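Local coordinates for protein Bd3459 (Bdellovibrio bacteriovorus, PDB 5CEC) that acts as a predatory endopeptidase, probably with serine-type D-Ala-D-Ala carboxypeptidase activity, and is bound by the ankyrin-repeat immunity protein Bd3460, at residues T97-A100 against Y104-H107; S111-F116 against L235-L240; N119-L124 against S180-A185; I173-L178 against R214-V219. The protein carries 1 engineered substitution. All coordinates share one frame; numbering follows the deposited sequence.

Overall arrangement
The four contacts show how bonding chemistry follows position in a fold. Interaction 1 lies at the surface, about 34 Å from the chain's centre (centre to centre), and relies on paired backbone bonds in a hairpin. Interactions 2 and 3 are buried and have no direct hydrogen bond across them: aliphatic side chains meet aromatic rings, and a water bridges 111-116 to 235-240. Interaction 4, partly buried, combines an apolar inside with an arginine on its exposed side. Interactions 1, 2 and 4 all reach one mixed sheet, whereas 3 and 4 share helix 167-182. Interaction 3 also touches interaction 2, where Leu-235 packs on Met-120 and Phe-123 of helix 118-130.

Interaction 1 of 4, residues T97-A100 against Y104-H107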
loop_
_atom_site.group_PDB
_atom_site.type_symbol
_atom_site.label_atom_id
_atom_site.label_comp_id
_atom_site.label_asym_id
_atom_site.label_seq_id
_atom_site.Cartn_x
_atom_site.Cartn_y
_atom_site.Cartn_z
ATOM N N THR A 97 -3.216 -30.509 -24.846
ATOM C CA THR A 97 -3.370 -31.595 -25.823
ATOM C C THR A 97 -2.659 -31.238 -27.131
ATOM O O THR A 97 -2.915 -30.156 -27.680
ATOM C CB THR A 97 -4.865 -31.813 -26.156
ATOM O OG1 THR A 97 -5.607 -31.989 -24.942
ATOM C CG2 THR A 97 -5.042 -33.057 -27.035
ATOM N N PRO A 98 -1.782 -32.128 -27.635
ATOM C CA PRO A 98 -1.147 -31.825 -28.931
ATOM C C PRO A 98 -2.155 -31.874 -30.082
ATOM O O PRO A 98 -3.122 -32.625 -30.011
ATOM C CB PRO A 98 -0.075 -32.902 -29.077
ATOM C CG PRO A 98 -0.413 -33.948 -28.100
ATOM C CD PRO A 98 -1.363 -33.430 -27.082
ATOM N N THR A 99 -1.965 -31.034 -31.098
ATOM C CA THR A 99 -2.823 -31.060 -32.287
ATOM C C THR A 99 -1.999 -31.468 -33.483
ATOM O O THR A 99 -0.768 -31.364 -33.471
ATOM C CB THR A 99 -3.460 -29.704 -32.623
ATOM O OG1 THR A 99 -2.443 -28.805 -33.079
ATOM C CG2 THR A 99 -4.178 -29.133 -31.435
ATOM N N ALA A 100 -2.705 -31.869 -34.536
ATOM C CA ALA A 100 -2.096 -32.431 -35.745
ATOM C C ALA A 100 -0.989 -31.572 -36.393
ATOM O O ALA A 100 -0.081 -32.131 -37.020
ATOM C CB ALA A 100 -3.179 -32.754 -36.771
ATOM N N TYR A 104 -0.778 -26.854 -29.873
ATOM C CA TYR A 104 -1.443 -27.438 -28.715
ATOM C C TYR A 104 -2.761 -26.754 -28.487
ATOM O O TYR A 104 -2.903 -25.561 -28.776
ATOM C CB TYR A 104 -0.595 -27.278 -27.472
ATOM C CG TYR A 104 0.684 -28.054 -27.538
ATOM C CD1 TYR A 104 1.828 -27.515 -28.127
ATOM C CD2 TYR A 104 0.762 -29.344 -27.020
ATOM C CE1 TYR A 104 3.010 -28.232 -28.193
ATOM C CE2 TYR A 104 1.942 -30.058 -27.097
ATOM C CZ TYR A 104 3.058 -29.499 -27.682
ATOM O OH TYR A 104 4.232 -30.222 -27.752
ATOM N N ASP A 105 -3.726 -27.522 -27.991
ATOM C CA ASP A 105 -4.929 -26.967 -27.378
ATOM C C ASP A 105 -4.713 -26.912 -25.885
ATOM O O ASP A 105 -4.158 -27.858 -25.297
ATOM C CB ASP A 105 -6.168 -27.822 -27.665
ATOM C CG ASP A 105 -6.641 -27.725 -29.102
ATOM O OD1 ASP A 105 -6.317 -26.744 -29.815
ATOM O OD2 ASP A 105 -7.365 -28.661 -29.510
ATOM N N ILE A 106 -5.150 -25.819 -25.257
ATOM C CA ILE A 106 -4.968 -25.650 -23.826
ATOM C C ILE A 106 -6.248 -25.161 -23.203
ATOM O O ILE A 106 -6.791 -24.148 -23.625
ATOM C CB ILE A 106 -3.832 -24.697 -23.471
ATOM C CG1 ILE A 106 -2.512 -25.232 -24.041
ATOM C CG2 ILE A 106 -3.722 -24.533 -21.952
ATOM C CD1 ILE A 106 -1.303 -24.389 -23.713
ATOM N N HIS A 107 -6.711 -25.861 -22.174
ATOM C CA HIS A 107 -7.819 -25.385 -21.356
ATOM C C HIS A 107 -7.295 -24.986 -19.987
ATOM O O HIS A 107 -6.650 -25.795 -19.326
ATOM C CB HIS A 107 -8.912 -26.435 -21.166
ATOM C CG HIS A 107 -9.996 -26.017 -20.213
ATOM N ND1 HIS A 107 -10.962 -25.090 -20.543
ATOM C CD2 HIS A 107 -10.255 -26.390 -18.937
ATOM C CE1 HIS A 107 -11.792 -24.951 -19.524
ATOM N NE2 HIS A 107 -11.372 -25.705 -18.533
HETATM O O HOH W 1 -6.562 -29.644 -23.838
#
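The aromatic ring of Tyr-104 overlaps Pro-98 obliquely. Its CD2 comes to 3.7 Å from CA of Pro-98, and CE2 lies 4.0 Å from the proline CB. CG of the tyrosine stands anti to its own carbonyl carbon (chi1 -66°), which carries the ring along the neighbouring strand, where it also meets Val-96. On the other surface of the sheet, the side chains of Thr-99 and Asp-105 cross at about a right angle, the methyl CG2 of Thr-99 lying 3.6 Å from Asp-105 OD1. The hydroxyl of Thr-99 turns elsewhere, bonding OD1 of Asn-101. These side chains flank a beta hairpin of strands 91-98 and 104-109, with Thr-97 and Asp-105 as an antiparallel hydrogen-bonded pair and Pro-98 and Tyr-104 as the following non-hydrogen-bonded one. Thr-97 N donates to Asp-105 O at 2.8 Å, and Asp-105 N returns a bond of equal length to Thr-97 O. Past this pair, a water sits 2.8 Å from Thr-97 OG1 and gives a second, weak bond to Asp-105 O. Strand 135-141 pairs with strand 104-109, and there Lys-138 N reaches Asp-105 OD1 in a weak bond.

Interaction 2 of 4, residues S111-F116 against L235-L240; sequences SRDPLF and LMSAPL
Apolar contact comes from Phe-116 and Leu-235, whose side chains cross obliquely, the leucine methyl CD2 reaching ring atom CE2 at 3.9 Å and CZ at 4.1 Å. The same ring meets Phe-145 edge to face. A mixed contact follows: OD2 of Asp-113 approaches the methylene CB of Ser-237 at 3.4 Å, so the carboxylate meets carbon here and not the hydroxyl. That hydroxyl is engaged within its own segment, donating to Ala-238 O at 2.7 Å, and is bonded to the amide of Phe-90. Polar linkage between the segments is indirect. One water lies 2.8 Å from Asp-113 OD2 and 3.1 Å from Leu-235 O, placed to donate to both, although further acceptors compete for its protons. The second carboxylate oxygen is used locally: with CG anti to the backbone nitrogen (chi1 180°), Asp-113 swings OD1 back over its own loop to accept from Leu-115 N at 2.9 Å, on the anti side and 31° out of the carboxylate plane. This is an Asx turn, within the loop that leads from strand 104-109 to helix 118-130 beside segment 235-240.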
loop_
_atom_site.group_PDB
_atom_site.type_symbol
_atom_site.label_atom_id
_atom_site.label_comp_id
_atom_site.label_asym_id
_atom_site.label_seq_id
_atom_site.Cartn_x
_atom_site.Cartn_y
_atom_site.Cartn_z
ATOM N N SER A 111 -7.969 -21.337 -10.630
ATOM C CA SER A 111 -7.883 -21.509 -9.206
ATOM C C SER A 111 -8.393 -20.295 -8.409
ATOM O O SER A 111 -8.263 -20.275 -7.190
ATOM C CB SER A 111 -6.427 -21.763 -8.795
ATOM O OG SER A 111 -5.621 -20.663 -9.158
ATOM N N ARG A 112 -8.865 -19.255 -9.104
ATOM C CA ARG A 112 -9.193 -17.961 -8.492
ATOM C C ARG A 112 -7.987 -17.285 -7.847
ATOM O O ARG A 112 -8.105 -16.442 -6.971
ATOM C CB ARG A 112 -10.360 -18.068 -7.508
ATOM C CG ARG A 112 -11.580 -18.746 -8.107
ATOM C CD ARG A 112 -12.846 -18.483 -7.286
ATOM N NE ARG A 112 -13.303 -17.103 -7.439
ATOM C CZ ARG A 112 -14.023 -16.637 -8.452
ATOM N NH1 ARG A 112 -14.430 -17.448 -9.442
ATOM N NH2 ARG A 112 -14.338 -15.342 -8.466
ATOM N N ASP A 113 -6.799 -17.589 -8.381
ATOM C CA ASP A 113 -5.563 -16.879 -7.981
ATOM C C ASP A 113 -5.886 -15.378 -8.091
ATOM O O ASP A 113 -6.244 -14.905 -9.174
ATOM C CB ASP A 113 -4.426 -17.313 -8.929
ATOM C CG ASP A 113 -3.099 -16.663 -8.648
ATOM O OD1 ASP A 113 -3.013 -15.619 -7.973
ATOM O OD2 ASP A 113 -2.113 -17.249 -9.142
ATOM N N PRO A 114 -5.697 -14.628 -6.995
ATOM C CA PRO A 114 -6.055 -13.196 -6.953
ATOM C C PRO A 114 -4.932 -12.264 -7.327
ATOM O O PRO A 114 -5.044 -11.061 -7.129
ATOM C CB PRO A 114 -6.448 -12.991 -5.483
ATOM C CG PRO A 114 -5.514 -13.896 -4.774
ATOM C CD PRO A 114 -5.371 -15.124 -5.651
ATOM N N LEU A 115 -3.853 -12.820 -7.876
ATOM C CA LEU A 115 -2.716 -12.030 -8.344
ATOM C C LEU A 115 -2.250 -12.522 -9.696
ATOM O O LEU A 115 -1.058 -12.635 -9.947
ATOM C CB LEU A 115 -1.606 -12.042 -7.283
ATOM C CG LEU A 115 -0.385 -11.158 -7.481
ATOM C CD1 LEU A 115 -0.789 -9.778 -7.957
ATOM C CD2 LEU A 115 0.479 -11.100 -6.227
ATOM N N PHE A 116 -3.208 -12.747 -10.583
ATOM C CA PHE A 116 -2.931 -13.298 -11.909
ATOM C C PHE A 116 -3.207 -12.181 -12.901
ATOM O O PHE A 116 -4.355 -11.924 -13.271
ATOM C CB PHE A 116 -3.746 -14.561 -12.191
ATOM C CG PHE A 116 -3.126 -15.481 -13.187
ATOM C CD1 PHE A 116 -2.694 -15.022 -14.412
ATOM C CD2 PHE A 116 -2.943 -16.817 -12.905
ATOM C CE1 PHE A 116 -2.120 -15.866 -15.341
ATOM C CE2 PHE A 116 -2.363 -17.682 -13.844
ATOM C CZ PHE A 116 -1.949 -17.193 -15.044
ATOM N N LEU A 235 0.368 -24.812 -12.580
ATOM C CA LEU A 235 1.112 -23.578 -12.378
ATOM C C LEU A 235 0.695 -23.048 -11.012
ATOM O O LEU A 235 -0.353 -22.412 -10.865
ATOM C CB LEU A 235 0.753 -22.555 -13.463
ATOM C CG LEU A 235 1.538 -21.235 -13.407
ATOM C CD1 LEU A 235 2.891 -21.398 -14.082
ATOM C CD2 LEU A 235 0.724 -20.107 -14.039
ATOM N N MET A 236 1.505 -23.294 -9.999
ATOM C CA MET A 236 1.160 -22.861 -8.653
ATOM C C MET A 236 1.557 -21.413 -8.435
ATOM O O MET A 236 2.634 -20.981 -8.835
ATOM C CB MET A 236 1.836 -23.710 -7.607
ATOM C CG MET A 236 1.464 -25.164 -7.686
ATOM S SD MET A 236 1.748 -26.033 -6.146
ATOM C CE MET A 236 3.535 -26.051 -6.131
ATOM N N SER A 237 0.677 -20.652 -7.792
ATOM C CA SER A 237 1.059 -19.330 -7.324
ATOM C C SER A 237 2.154 -19.414 -6.285
ATOM O O SER A 237 2.405 -20.483 -5.703
ATOM C CB SER A 237 -0.128 -18.586 -6.714
ATOM O OG SER A 237 -0.488 -19.124 -5.454
ATOM N N ALA A 238 2.780 -18.280 -6.008
ATOM C CA ALA A 238 3.520 -18.058 -4.763
ATOM C C ALA A 238 2.590 -18.393 -3.585
ATOM O O ALA A 238 1.351 -18.321 -3.707
ATOM C CB ALA A 238 4.020 -16.599 -4.686
ATOM N N PRO A 239 3.181 -18.722 -2.440
ATOM C CA PRO A 239 2.309 -19.024 -1.304
ATOM C C PRO A 239 1.472 -17.813 -0.902
ATOM O O PRO A 239 1.852 -16.652 -1.130
ATOM C CB PRO A 239 3.265 -19.431 -0.195
ATOM C CG PRO A 239 4.627 -19.028 -0.624
ATOM C CD PRO A 239 4.615 -18.857 -2.115
ATOM N N LEU A 240 0.353 -18.098 -0.244
ATOM C CA LEU A 240 -0.553 -17.046 0.185
ATOM C C LEU A 240 0.135 -15.946 0.989
ATOM O O LEU A 240 -0.164 -14.770 0.784
ATOM C CB LEU A 240 -1.718 -17.639 0.988
ATOM C CG LEU A 240 -2.741 -16.635 1.499
ATOM C CD1 LEU A 240 -3.513 -15.977 0.376
ATOM C CD2 LEU A 240 -3.659 -17.274 2.518
HETATM O O HOH W 2 -1.903 -19.810 -10.309
#

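Interaction 3 of 4, residues N119-L124 against S180-A185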
loop_
_atom_site.group_PDB
_atom_site.type_symbol
_atom_site.label_atom_id
_atom_site.label_comp_id
_atom_site.label_asym_id
_atom_site.label_seq_id
_atom_site.Cartn_x
_atom_site.Cartn_y
_atom_site.Cartn_z
ATOM N N ASN A 119 2.286 -10.062 -14.719
ATOM C CA ASN A 119 3.552 -10.725 -14.374
ATOM C C ASN A 119 3.415 -12.239 -14.279
ATOM O O ASN A 119 4.298 -12.983 -14.754
ATOM C CB ASN A 119 4.147 -10.103 -13.126
ATOM C CG ASN A 119 4.611 -8.699 -13.363
ATOM O OD1 ASN A 119 5.131 -8.424 -14.423
ATOM N ND2 ASN A 119 4.404 -7.804 -12.419
ATOM N N MET A 120 2.310 -12.738 -13.715
ATOM C CA MET A 120 2.056 -14.178 -13.772
ATOM C C MET A 120 1.907 -14.684 -15.213
ATOM O O MET A 120 2.333 -15.789 -15.542
ATOM C CB MET A 120 0.886 -14.571 -12.876
ATOM C CG MET A 120 0.744 -16.063 -12.770
ATOM S SD MET A 120 2.179 -16.845 -12.025
ATOM C CE MET A 120 1.451 -18.039 -10.930
ATOM N N SER A 121 1.318 -13.860 -16.067
ATOM C CA SER A 121 1.141 -14.212 -17.477
ATOM C C SER A 121 2.498 -14.318 -18.158
ATOM O O SER A 121 2.736 -15.263 -18.913
ATOM C CB SER A 121 0.264 -13.192 -18.212
ATOM O OG SER A 121 -1.069 -13.253 -17.748
ATOM N N TYR A 122 3.381 -13.355 -17.890
ATOM C CA TYR A 122 4.737 -13.426 -18.423
ATOM C C TYR A 122 5.454 -14.688 -17.983
ATOM O O TYR A 122 6.135 -15.330 -18.774
ATOM C CB TYR A 122 5.567 -12.215 -17.987
ATOM C CG TYR A 122 5.218 -10.861 -18.597
ATOM C CD1 TYR A 122 4.298 -10.719 -19.647
ATOM C CD2 TYR A 122 5.821 -9.722 -18.104
ATOM C CE1 TYR A 122 4.003 -9.476 -20.184
ATOM C CE2 TYR A 122 5.537 -8.480 -18.629
ATOM C CZ TYR A 122 4.644 -8.357 -19.664
ATOM O OH TYR A 122 4.396 -7.113 -20.158
ATOM N N PHE A 123 5.308 -15.040 -16.716
ATOM C CA PHE A 123 5.904 -16.283 -16.214
ATOM C C PHE A 123 5.301 -17.498 -16.895
ATOM O O PHE A 123 6.028 -18.409 -17.305
ATOM C CB PHE A 123 5.764 -16.377 -14.704
ATOM C CG PHE A 123 6.417 -17.599 -14.114
ATOM C CD1 PHE A 123 7.812 -17.740 -14.087
ATOM C CD2 PHE A 123 5.652 -18.636 -13.641
ATOM C CE1 PHE A 123 8.405 -18.883 -13.576
ATOM C CE2 PHE A 123 6.250 -19.782 -13.126
ATOM C CZ PHE A 123 7.621 -19.907 -13.104
ATOM N N LEU A 124 3.988 -17.513 -17.043
ATOM C CA LEU A 124 3.355 -18.634 -17.723
ATOM C C LEU A 124 3.858 -18.775 -19.166
ATOM O O LEU A 124 4.108 -19.891 -19.632
ATOM C CB LEU A 124 1.830 -18.526 -17.692
ATOM C CG LEU A 124 1.036 -19.564 -18.492
ATOM C CD1 LEU A 124 1.462 -20.973 -18.104
ATOM C CD2 LEU A 124 -0.446 -19.369 -18.334
ATOM N N SER A 180 -5.881 -9.408 -26.169
ATOM C CA SER A 180 -5.161 -8.159 -26.417
ATOM C C SER A 180 -3.866 -8.035 -25.637
ATOM O O SER A 180 -3.020 -7.237 -25.998
ATOM C CB SER A 180 -6.075 -6.971 -26.142
ATOM O OG SER A 180 -7.133 -6.961 -27.084
ATOM N N SER A 181 -3.704 -8.842 -24.580
ATOM C CA SER A 181 -2.529 -8.758 -23.724
ATOM C C SER A 181 -1.765 -10.068 -23.609
ATOM O O SER A 181 -0.566 -10.100 -23.852
ATOM C CB SER A 181 -2.929 -8.266 -22.324
ATOM O OG SER A 181 -3.428 -6.946 -22.399
ATOM N N PHE A 182 -2.438 -11.158 -23.261
ATOM C CA PHE A 182 -1.723 -12.418 -23.079
ATOM C C PHE A 182 -1.114 -12.899 -24.398
ATOM O O PHE A 182 -0.006 -13.447 -24.420
ATOM C CB PHE A 182 -2.686 -13.475 -22.507
ATOM C CG PHE A 182 -2.029 -14.772 -22.171
ATOM C CD1 PHE A 182 -1.904 -15.766 -23.131
ATOM C CD2 PHE A 182 -1.484 -14.983 -20.909
ATOM C CE1 PHE A 182 -1.310 -16.964 -22.814
ATOM C CE2 PHE A 182 -0.861 -16.169 -20.598
ATOM C CZ PHE A 182 -0.770 -17.146 -21.558
ATOM N N ALA A 183 -1.849 -12.684 -25.491
ATOM C CA ALA A 183 -1.500 -13.251 -26.789
ATOM C C ALA A 183 -0.741 -12.285 -27.701
ATOM O O ALA A 183 -0.471 -12.628 -28.853
ATOM C CB ALA A 183 -2.772 -13.724 -27.497
ATOM N N THR A 184 -0.344 -11.116 -27.201
ATOM C CA THR A 184 0.322 -10.111 -28.026
ATOM C C THR A 184 1.729 -9.823 -27.513
ATOM O O THR A 184 2.102 -10.192 -26.405
ATOM C CB THR A 184 -0.506 -8.816 -28.090
ATOM O OG1 THR A 184 -0.558 -8.219 -26.791
ATOM C CG2 THR A 184 -1.931 -9.099 -28.570
ATOM N N ALA A 185 2.499 -9.122 -28.324
ATOM C CA ALA A 185 3.909 -8.903 -28.072
ATOM C C ALA A 185 4.169 -8.458 -26.635
ATOM O O ALA A 185 3.569 -7.505 -26.140
ATOM C CB ALA A 185 4.471 -7.882 -29.043
#
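Phe-182 pushes its ring against helix 118-130, where Ser-121 and Leu-124 receive it. OG of Ser-121 lies at the ring edge, near its plane, 3.6 Å from CD2 of Phe-182, with CB of Ser-121 3.7 Å from the same atom. Obliquely to the same ring, CD2 of Leu-124 is 3.9 Å from both CZ and CE2 of Phe-182, the leucine and phenylalanine side chains crossing at about a right angle. Three residues apart, Ser-121 and Leu-124 fall on the same side of the helix, so one ring can touch both. The nearest layer outward fixes the serine: its hydroxyl bonds back to Gly-117 O, a turn earlier, which satisfies the polar atom while its carbon and oxygen stay pressed to the ring. Leu-124 also touches Leu-235 of strand 231-236. On the phenylalanine side, CG is anti to the backbone nitrogen (chi1 -175°), and the ring thereby reaches across to the other helix even though its CB does not aim there. Its backbone belongs to a widened turn, in which Phe-182 N probably bonds to Thr-177 O and Ala-183 N to Leu-178 O. Just beyond, Thr-184 OG1 donates to Ser-180 O at 2.8 Å, from above the carbonyl plane. The whole is a helix C-terminus finished by a pi-type turn, its last aromatic residue docked against a neighbouring helix.

Interaction 4 of 4, residues I173-L178 against R214-V219; sequences IVRATL and RTISFV
Ile-216 supplies most of the strand's share of this contact, and its close packing is with Leu-178. The two side chains meet at a slant, Leu-178 CD1 lying 3.8 Å from CG2 of the isoleucine, while Ile-216 CD1 spreads over the helix backbone, 3.9 Å from the carbonyl carbon of Leu-178. Phe-141 and Leu-147 close in further on Leu-178, making this the inner, hydrocarbon side. Toward solvent the character changes. Arg-175, exposed, runs out in an extended chain from CG to NE; its CG still brushes Ile-216 CG2 at 4.0 Å, but the contact there is chiefly polar. Arg-175 NE donates to Ile-216 O at 2.9 Å, with the oxygen close to the guanidinium plane and the donor tilted 34° from the carbonyl plane. Next to it a water accepts from Ile-216 N at 2.9 Å and, weakly, from Arg-175 NH2. Strand 212-218 is an outermost strand of its sheet within this chain, bonded through Thr-215 and Ser-217 to strand 135-141, and the arginine and water occupy the backbone groups of Ile-216 that turn the other way. Helix segment 173-178 runs nearly antiparallel to strand segment 214-218 (160°), their axes approaching to 8.4 Å. Since strands 135-141 and 212-218 are parallel neighbours joined through helices 167-182 and 188-200, this is the helix-on-strand packing of a beta-alpha-beta crossover, here with two helices in the connection.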
loop_
_atom_site.group_PDB
_atom_site.type_symbol
_atom_site.label_atom_id
_atom_site.label_comp_id
_atom_site.label_asym_id
_atom_site.label_seq_id
_atom_site.Cartn_x
_atom_site.Cartn_y
_atom_site.Cartn_z
ATOM N N ILE A 173 -14.616 -10.226 -20.599
ATOM C CA ILE A 173 -13.468 -9.373 -20.285
ATOM C C ILE A 173 -12.175 -10.196 -20.205
ATOM O O ILE A 173 -11.155 -9.765 -20.718
ATOM C CB ILE A 173 -13.716 -8.567 -19.004
ATOM C CG1 ILE A 173 -14.956 -7.692 -19.206
ATOM C CG2 ILE A 173 -12.496 -7.716 -18.649
ATOM C CD1 ILE A 173 -14.801 -6.553 -20.181
ATOM N N VAL A 174 -12.220 -11.400 -19.632
ATOM C CA VAL A 174 -11.029 -12.271 -19.608
ATOM C C VAL A 174 -10.627 -12.629 -21.030
ATOM O O VAL A 174 -9.442 -12.587 -21.352
ATOM C CB VAL A 174 -11.267 -13.517 -18.746
ATOM C CG1 VAL A 174 -10.114 -14.488 -18.859
ATOM C CG2 VAL A 174 -11.430 -13.089 -17.290
ATOM N N ARG A 175 -11.600 -12.952 -21.879
ATOM C CA ARG A 175 -11.304 -13.269 -23.266
ATOM C C ARG A 175 -10.619 -12.098 -23.956
ATOM O O ARG A 175 -9.634 -12.298 -24.665
ATOM C CB ARG A 175 -12.546 -13.710 -24.037
ATOM C CG ARG A 175 -12.302 -13.976 -25.518
ATOM C CD ARG A 175 -13.524 -14.590 -26.169
ATOM N NE ARG A 175 -13.345 -14.758 -27.608
ATOM C CZ ARG A 175 -13.552 -13.836 -28.544
ATOM N NH1 ARG A 175 -13.990 -12.616 -28.241
ATOM N NH2 ARG A 175 -13.331 -14.150 -29.814
ATOM N N ALA A 176 -11.146 -10.899 -23.738
ATOM C CA ALA A 176 -10.554 -9.718 -24.303
ATOM C C ALA A 176 -9.134 -9.467 -23.818
ATOM O O ALA A 176 -8.289 -9.085 -24.606
ATOM C CB ALA A 176 -11.419 -8.495 -24.060
ATOM N N THR A 177 -8.879 -9.678 -22.530
ATOM C CA THR A 177 -7.544 -9.503 -21.993
ATOM C C THR A 177 -6.586 -10.581 -22.527
ATOM O O THR A 177 -5.434 -10.288 -22.842
ATOM C CB THR A 177 -7.586 -9.547 -20.449
ATOM O OG1 THR A 177 -8.494 -8.546 -19.986
ATOM C CG2 THR A 177 -6.203 -9.333 -19.833
ATOM N N LEU A 178 -7.070 -11.820 -22.640
ATOM C CA LEU A 178 -6.273 -12.873 -23.251
ATOM C C LEU A 178 -5.907 -12.509 -24.684
ATOM O O LEU A 178 -4.773 -12.668 -25.084
ATOM C CB LEU A 178 -6.987 -14.211 -23.200
ATOM C CG LEU A 178 -6.979 -14.947 -21.847
ATOM C CD1 LEU A 178 -7.953 -16.115 -21.882
ATOM C CD2 LEU A 178 -5.571 -15.406 -21.487
ATOM N N ARG A 214 -4.469 -18.838 -31.652
ATOM C CA ARG A 214 -5.390 -18.630 -32.774
ATOM C C ARG A 214 -6.800 -18.309 -32.306
ATOM O O ARG A 214 -7.359 -17.287 -32.732
ATOM C CB ARG A 214 -5.418 -19.810 -33.746
ATOM C CG ARG A 214 -6.240 -19.479 -35.000
ATOM C CD ARG A 214 -5.911 -20.328 -36.212
ATOM N NE ARG A 214 -4.522 -20.217 -36.640
ATOM C CZ ARG A 214 -3.908 -21.067 -37.464
ATOM N NH1 ARG A 214 -4.543 -22.133 -37.960
ATOM N NH2 ARG A 214 -2.633 -20.858 -37.787
ATOM N N THR A 215 -7.375 -19.154 -31.446
ATOM C CA THR A 215 -8.773 -19.030 -31.011
ATOM C C THR A 215 -8.813 -19.040 -29.499
ATOM O O THR A 215 -8.132 -19.836 -28.867
ATOM C CB THR A 215 -9.615 -20.229 -31.507
ATOM O OG1 THR A 215 -9.512 -20.296 -32.923
ATOM C CG2 THR A 215 -11.070 -20.075 -31.101
ATOM N N ILE A 216 -9.618 -18.162 -28.922
ATOM C CA ILE A 216 -9.777 -18.063 -27.473
ATOM C C ILE A 216 -11.256 -18.088 -27.139
ATOM O O ILE A 216 -12.031 -17.307 -27.714
ATOM C CB ILE A 216 -9.130 -16.777 -26.920
ATOM C CG1 ILE A 216 -7.650 -16.742 -27.304
ATOM C CG2 ILE A 216 -9.336 -16.688 -25.399
ATOM C CD1 ILE A 216 -6.933 -15.456 -27.000
ATOM N N SER A 217 -11.652 -18.940 -26.195
ATOM C CA SER A 217 -13.058 -18.997 -25.800
ATOM C C SER A 217 -13.272 -19.486 -24.376
ATOM O O SER A 217 -12.418 -20.121 -23.806
ATOM C CB SER A 217 -13.883 -19.800 -26.789
ATOM O OG SER A 217 -13.478 -21.124 -26.851
ATOM N N PHE A 218 -14.408 -19.098 -23.811
ATOM C CA PHE A 218 -14.815 -19.479 -22.463
ATOM C C PHE A 218 -15.472 -20.864 -22.508
ATOM O O PHE A 218 -16.343 -21.129 -23.368
ATOM C CB PHE A 218 -15.798 -18.419 -21.953
ATOM C CG PHE A 218 -16.441 -18.747 -20.648
ATOM C CD1 PHE A 218 -15.693 -18.863 -19.508
ATOM C CD2 PHE A 218 -17.819 -18.886 -20.541
ATOM C CE1 PHE A 218 -16.279 -19.152 -18.286
ATOM C CE2 PHE A 218 -18.411 -19.173 -19.326
ATOM C CZ PHE A 218 -17.637 -19.313 -18.194
ATOM N N VAL A 219 -15.024 -21.744 -21.610
ATOM C CA VAL A 219 -15.655 -23.054 -21.380
ATOM C C VAL A 219 -15.849 -23.232 -19.880
ATOM O O VAL A 219 -14.869 -23.323 -19.140
ATOM C CB VAL A 219 -14.817 -24.230 -21.944
ATOM C CG1 VAL A 219 -15.483 -25.563 -21.620
ATOM C CG2 VAL A 219 -14.632 -24.081 -23.451
HETATM O O HOH W 3 -10.829 -16.064 -30.441
#